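Local coordinates for 2,3-dihydroxy-2,3-dihydrophenylpropionate dehydrogenase (Pseudomonas sp. MC1, PDB 5XTF), which catalyses the NAD(+)-dependent oxidation of naphthalene cis-dihydrodiol to 1,2-dihydroxynaphthalene, as a tetrameric short-chain dehydrogenase, at residues V40-V54 with L62-G76. Residues are numbered along the deposited sequence; the frame is centred on the assembly and turned at random.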
loop_
_atom_site.group_PDB
_atom_site.type_symbol
_atom_site.label_atom_id
_atom_site.label_comp_id
_atom_site.label_asym_id
_atom_site.label_seq_id
_atom_site.Cartn_x
_atom_site.Cartn_y
_atom_site.Cartn_z
ATOM N N VAL B 40 2.961 14.683 -26.120
ATOM C CA VAL B 40 3.657 15.178 -27.306
ATOM C C VAL B 40 3.831 16.685 -27.227
ATOM O O VAL B 40 4.944 17.211 -27.351
ATOM C CB VAL B 40 2.896 14.783 -28.578
ATOM C CG1 VAL B 40 3.486 15.544 -29.788
ATOM C CG2 VAL B 40 2.937 13.289 -28.769
ATOM N N ARG B 41 2.729 17.403 -27.021
ATOM C CA ARG B 41 2.806 18.851 -26.954
ATOM C C ARG B 41 3.692 19.302 -25.802
ATOM O O ARG B 41 4.455 20.264 -25.938
ATOM C CB ARG B 41 1.403 19.434 -26.830
ATOM C CG ARG B 41 0.541 19.115 -28.030
ATOM C CD ARG B 41 -0.911 19.517 -27.821
ATOM N NE ARG B 41 -1.716 19.202 -28.998
ATOM C CZ ARG B 41 -3.045 19.137 -29.013
ATOM N NH1 ARG B 41 -3.737 19.359 -27.902
ATOM N NH2 ARG B 41 -3.687 18.836 -30.142
ATOM N N SER B 42 3.633 18.604 -24.668
ATOM C CA SER B 42 4.398 19.052 -23.508
ATOM C C SER B 42 5.887 18.791 -23.679
ATOM O O SER B 42 6.718 19.633 -23.311
ATOM C CB SER B 42 3.878 18.374 -22.245
ATOM O OG SER B 42 2.749 19.074 -21.772
ATOM N N PHE B 43 6.252 17.617 -24.191
ATOM C CA PHE B 43 7.669 17.310 -24.327
ATOM C C PHE B 43 8.284 18.111 -25.467
ATOM O O PHE B 43 9.424 18.588 -25.360
ATOM C CB PHE B 43 7.869 15.803 -24.525
ATOM C CG PHE B 43 7.890 15.009 -23.233
ATOM C CD1 PHE B 43 6.713 14.511 -22.677
ATOM C CD2 PHE B 43 9.087 14.755 -22.574
ATOM C CE1 PHE B 43 6.727 13.769 -21.469
ATOM C CE2 PHE B 43 9.105 14.007 -21.367
ATOM C CZ PHE B 43 7.922 13.527 -20.822
ATOM N N LYS B 44 7.535 18.292 -26.558
ATOM C CA LYS B 44 7.993 19.190 -27.621
ATOM C C LYS B 44 8.236 20.589 -27.078
ATOM O O LYS B 44 9.251 21.217 -27.389
ATOM C CB LYS B 44 6.970 19.240 -28.753
ATOM C CG LYS B 44 7.548 19.655 -30.079
ATOM C CD LYS B 44 8.220 18.481 -30.753
ATOM C CE LYS B 44 8.909 18.929 -32.025
ATOM N NZ LYS B 44 10.088 19.784 -31.718
ATOM N N LEU B 45 7.326 21.084 -26.241
ATOM C CA LEU B 45 7.488 22.423 -25.690
ATOM C C LEU B 45 8.701 22.510 -24.765
ATOM O O LEU B 45 9.379 23.544 -24.731
ATOM C CB LEU B 45 6.204 22.834 -24.967
ATOM C CG LEU B 45 6.093 24.266 -24.463
ATOM C CD1 LEU B 45 6.297 25.254 -25.610
ATOM C CD2 LEU B 45 4.744 24.462 -23.769
ATOM N N ALA B 46 9.017 21.430 -24.043
ATOM C CA ALA B 46 10.180 21.388 -23.166
ATOM C C ALA B 46 11.490 21.184 -23.917
ATOM O O ALA B 46 12.552 21.232 -23.293
ATOM C CB ALA B 46 10.010 20.279 -22.115
ATOM N N GLY B 47 11.452 20.947 -25.227
ATOM C CA GLY B 47 12.653 20.901 -26.028
ATOM C C GLY B 47 13.075 19.535 -26.514
ATOM O O GLY B 47 14.163 19.421 -27.087
ATOM N N TYR B 48 12.262 18.503 -26.312
ATOM C CA TYR B 48 12.609 17.147 -26.727
ATOM C C TYR B 48 12.401 16.953 -28.221
ATOM O O TYR B 48 11.529 17.570 -28.837
ATOM C CB TYR B 48 11.741 16.102 -26.005
ATOM C CG TYR B 48 12.106 15.782 -24.568
ATOM C CD1 TYR B 48 11.903 16.706 -23.560
ATOM C CD2 TYR B 48 12.621 14.538 -24.220
ATOM C CE1 TYR B 48 12.222 16.416 -22.229
ATOM C CE2 TYR B 48 12.941 14.234 -22.891
ATOM C CZ TYR B 48 12.735 15.180 -21.902
ATOM O OH TYR B 48 13.045 14.893 -20.583
ATOM N N CYS B 49 13.184 16.054 -28.797
ATOM C CA CYS B 49 12.776 15.417 -30.037
ATOM C C CYS B 49 11.795 14.315 -29.675
ATOM O O CYS B 49 12.040 13.545 -28.738
ATOM C CB CYS B 49 13.976 14.844 -30.785
ATOM S SG CYS B 49 15.288 16.040 -31.127
ATOM N N VAL B 50 10.672 14.255 -30.387
ATOM C CA VAL B 50 9.549 13.406 -30.005
ATOM C C VAL B 50 9.223 12.465 -31.151
ATOM O O VAL B 50 9.063 12.903 -32.296
ATOM C CB VAL B 50 8.310 14.240 -29.625
ATOM C CG1 VAL B 50 7.116 13.325 -29.338
ATOM C CG2 VAL B 50 8.630 15.129 -28.428
ATOM N N SER B 51 9.124 11.181 -30.846
ATOM C CA SER B 51 8.464 10.251 -31.740
ATOM C C SER B 51 7.200 9.732 -31.076
ATOM O O SER B 51 7.057 9.744 -29.845
ATOM C CB SER B 51 9.370 9.087 -32.132
ATOM O OG SER B 51 9.369 8.107 -31.136
ATOM N N ALA B 52 6.278 9.265 -31.903
ATOM C CA ALA B 52 4.914 9.068 -31.443
ATOM C C ALA B 52 4.278 7.934 -32.222
ATOM O O ALA B 52 4.383 7.885 -33.451
ATOM C CB ALA B 52 4.090 10.349 -31.611
ATOM N N LEU B 53 3.637 7.027 -31.497
ATOM C CA LEU B 53 2.874 5.937 -32.077
ATOM C C LEU B 53 1.398 6.264 -31.952
ATOM O O LEU B 53 0.912 6.568 -30.857
ATOM C CB LEU B 53 3.181 4.617 -31.382
ATOM C CG LEU B 53 2.361 3.444 -31.914
ATOM C CD1 LEU B 53 2.534 3.318 -33.409
ATOM C CD2 LEU B 53 2.746 2.138 -31.208
ATOM N N VAL B 54 0.690 6.188 -33.067
ATOM C CA VAL B 54 -0.672 6.677 -33.176
ATOM C C VAL B 54 -1.522 5.604 -33.849
ATOM O O VAL B 54 -1.001 4.787 -34.612
ATOM C CB VAL B 54 -0.664 8.002 -33.955
ATOM C CG1 VAL B 54 -0.704 7.794 -35.475
ATOM C CG2 VAL B 54 -1.742 8.819 -33.499
ATOM N N LEU B 62 -3.702 15.083 -37.381
ATOM C CA LEU B 62 -3.763 15.993 -36.248
ATOM C C LEU B 62 -2.363 16.412 -35.806
ATOM O O LEU B 62 -2.115 17.598 -35.545
ATOM C CB LEU B 62 -4.530 15.318 -35.116
ATOM C CG LEU B 62 -5.044 16.076 -33.892
ATOM C CD1 LEU B 62 -5.951 15.133 -33.117
ATOM C CD2 LEU B 62 -3.918 16.570 -32.987
ATOM N N LEU B 63 -1.427 15.459 -35.731
ATOM C CA LEU B 63 -0.081 15.778 -35.261
ATOM C C LEU B 63 0.719 16.553 -36.298
ATOM O O LEU B 63 1.578 17.363 -35.925
ATOM C CB LEU B 63 0.676 14.503 -34.882
ATOM C CG LEU B 63 0.245 13.795 -33.596
ATOM C CD1 LEU B 63 1.107 12.568 -33.385
ATOM C CD2 LEU B 63 0.367 14.748 -32.399
ATOM N N CYS B 64 0.465 16.304 -37.596
ATOM C CA CYS B 64 1.168 17.017 -38.660
ATOM C C CYS B 64 0.672 18.454 -38.797
ATOM O O CYS B 64 1.478 19.380 -38.938
ATOM C CB CYS B 64 1.016 16.271 -39.985
ATOM S SG CYS B 64 1.905 14.697 -40.002
ATOM N N ASN B 65 -0.645 18.659 -38.757
ATOM C CA ASN B 65 -1.174 20.016 -38.777
ATOM C C ASN B 65 -0.516 20.894 -37.726
ATOM O O ASN B 65 -0.392 22.104 -37.921
ATOM C CB ASN B 65 -2.682 20.013 -38.537
ATOM C CG ASN B 65 -3.453 19.319 -39.630
ATOM O OD1 ASN B 65 -2.905 18.938 -40.663
ATOM N ND2 ASN B 65 -4.748 19.163 -39.409
ATOM N N GLU B 66 -0.110 20.313 -36.597
ATOM C CA GLU B 66 0.464 21.136 -35.541
ATOM C C GLU B 66 1.979 21.207 -35.638
ATOM O O GLU B 66 2.555 22.284 -35.471
ATOM C CB GLU B 66 0.040 20.611 -34.157
ATOM C CG GLU B 66 0.554 21.459 -32.970
ATOM C CD GLU B 66 -0.224 21.231 -31.643
ATOM O OE1 GLU B 66 -1.323 20.619 -31.639
ATOM O OE2 GLU B 66 0.272 21.695 -30.589
ATOM N N PHE B 67 2.642 20.093 -35.933
ATOM C CA PHE B 67 4.091 20.031 -35.820
ATOM C C PHE B 67 4.791 19.812 -37.147
ATOM O O PHE B 67 6.021 19.656 -37.153
ATOM C CB PHE B 67 4.510 18.919 -34.851
ATOM C CG PHE B 67 4.030 19.131 -33.449
ATOM C CD1 PHE B 67 4.668 20.031 -32.622
ATOM C CD2 PHE B 67 2.940 18.437 -32.964
ATOM C CE1 PHE B 67 4.225 20.245 -31.335
ATOM C CE2 PHE B 67 2.496 18.641 -31.675
ATOM C CZ PHE B 67 3.141 19.554 -30.861
ATOM N N LYS B 68 4.049 19.773 -38.257
ATOM C CA LYS B 68 4.626 19.594 -39.585
ATOM C C LYS B 68 5.373 18.275 -39.669
ATOM O O LYS B 68 4.762 17.205 -39.641
ATOM C CB LYS B 68 5.559 20.763 -39.940
ATOM C CG LYS B 68 4.814 22.067 -40.119
ATOM C CD LYS B 68 5.703 23.290 -39.972
ATOM C CE LYS B 68 4.863 24.569 -39.978
ATOM N NZ LYS B 68 5.667 25.797 -39.699
ATOM N N ASP B 69 6.696 18.343 -39.779
ATOM C CA ASP B 69 7.526 17.149 -39.891
ATOM C C ASP B 69 8.563 17.057 -38.787
ATOM O O ASP B 69 9.491 16.242 -38.894
ATOM C CB ASP B 69 8.211 17.115 -41.257
ATOM C CG ASP B 69 7.416 16.339 -42.269
ATOM O OD1 ASP B 69 6.788 15.326 -41.870
ATOM O OD2 ASP B 69 7.408 16.752 -43.450
ATOM N N ALA B 70 8.437 17.879 -37.733
ATOM C CA ALA B 70 9.380 17.803 -36.620
ATOM C C ALA B 70 9.284 16.466 -35.876
ATOM O O ALA B 70 10.277 16.023 -35.282
ATOM C CB ALA B 70 9.163 18.979 -35.666
ATOM N N LEU B 71 8.125 15.802 -35.910
ATOM C CA LEU B 71 7.955 14.537 -35.212
ATOM C C LEU B 71 8.290 13.375 -36.131
ATOM O O LEU B 71 8.299 13.492 -37.357
ATOM C CB LEU B 71 6.527 14.361 -34.693
ATOM C CG LEU B 71 5.954 15.520 -33.889
ATOM C CD1 LEU B 71 4.552 15.194 -33.449
ATOM C CD2 LEU B 71 6.839 15.858 -32.701
ATOM N N GLU B 72 8.578 12.243 -35.512
ATOM C CA GLU B 72 8.618 10.966 -36.197
ATOM C C GLU B 72 7.365 10.230 -35.763
ATOM O O GLU B 72 7.133 10.072 -34.562
ATOM C CB GLU B 72 9.882 10.190 -35.833
ATOM C CG GLU B 72 10.185 9.013 -36.740
ATOM C CD GLU B 72 10.443 9.433 -38.191
ATOM O OE1 GLU B 72 11.025 10.522 -38.424
ATOM O OE2 GLU B 72 10.073 8.668 -39.102
ATOM N N ILE B 73 6.543 9.819 -36.717
ATOM C CA ILE B 73 5.223 9.273 -36.427
ATOM C C ILE B 73 5.100 7.905 -37.077
ATOM O O ILE B 73 5.462 7.727 -38.242
ATOM C CB ILE B 73 4.098 10.212 -36.905
ATOM C CG1 ILE B 73 4.240 11.587 -36.244
ATOM C CG2 ILE B 73 2.720 9.603 -36.629
ATOM C CD1 ILE B 73 3.280 12.651 -36.777
ATOM N N VAL B 74 4.624 6.937 -36.309
ATOM C CA VAL B 74 4.271 5.614 -36.802
ATOM C C VAL B 74 2.789 5.419 -36.519
ATOM O O VAL B 74 2.328 5.700 -35.405
ATOM C CB VAL B 74 5.104 4.507 -36.125
ATOM C CG1 VAL B 74 4.581 3.150 -36.505
ATOM C CG2 VAL B 74 6.575 4.641 -36.473
ATOM N N VAL B 75 2.044 4.976 -37.532
ATOM C CA VAL B 75 0.624 4.665 -37.403
ATOM C C VAL B 75 0.483 3.155 -37.304
ATOM O O VAL B 75 0.991 2.432 -38.173
ATOM C CB VAL B 75 -0.181 5.192 -38.604
ATOM C CG1 VAL B 75 -1.621 4.718 -38.495
ATOM C CG2 VAL B 75 -0.089 6.720 -38.733
ATOM N N GLY B 76 -0.219 2.673 -36.282
ATOM C CA GLY B 76 -0.440 1.249 -36.158
ATOM C C GLY B 76 -0.880 0.857 -34.760
ATOM O O GLY B 76 -1.196 1.699 -33.922
HETATM O O HOH W 1 10.559 16.302 -32.607
#
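Phe-67 packs its ring against helix 40-46. CG of Arg-41 meets the ring edge at CZ, in the ring plane. Lys-44 runs past the ring in the opposite direction, with CG 3.6 Å from Phe-67 CE1. Lys-44 CG lies anti to its own backbone N (chi1 -157°), and a bend at chi2 carries Lys-44 CD to 3.5 Å from Leu-71 CD2. Val-40 CG1 fills the corner between Phe-67, Leu-71 and Leu-63. Above this apolar layer, Arg-41 NE forms a salt bridge with Glu-66 OE1 at 3.0 Å. The guanidinium and carboxylate planes are 27° apart. A second salt bridge, from Arg-41 NH1 to Glu-38, also holds the guanidinium. With an alanine here, Glu-66 would probably lose this charged partner, and the ring edge of Phe-67 the packing of CG. Strands 49-54 and 72-75 run parallel beneath the helices. Ala-52 bonds through both N and O, to Glu-72 O and from Val-74 N. Gly-76 N closes the pairing on Val-54 O at 2.8 Å. At the other end one water bridges Val-50 N and Ala-70 O. On the far face, Ser-51 OG bonds to Thr-91 and Ser-27, and Arg-94 pairs with Glu-72. Strand 72-75 is the outermost in this chain's sheet. Strand 49-54, helix 57-67 and strand 72-75 form a beta-alpha-beta unit of the SDR Rossmann fold, with the NAD(+)-binding residues Gln-59 and Val-78 beside Val-54 and Leu-53.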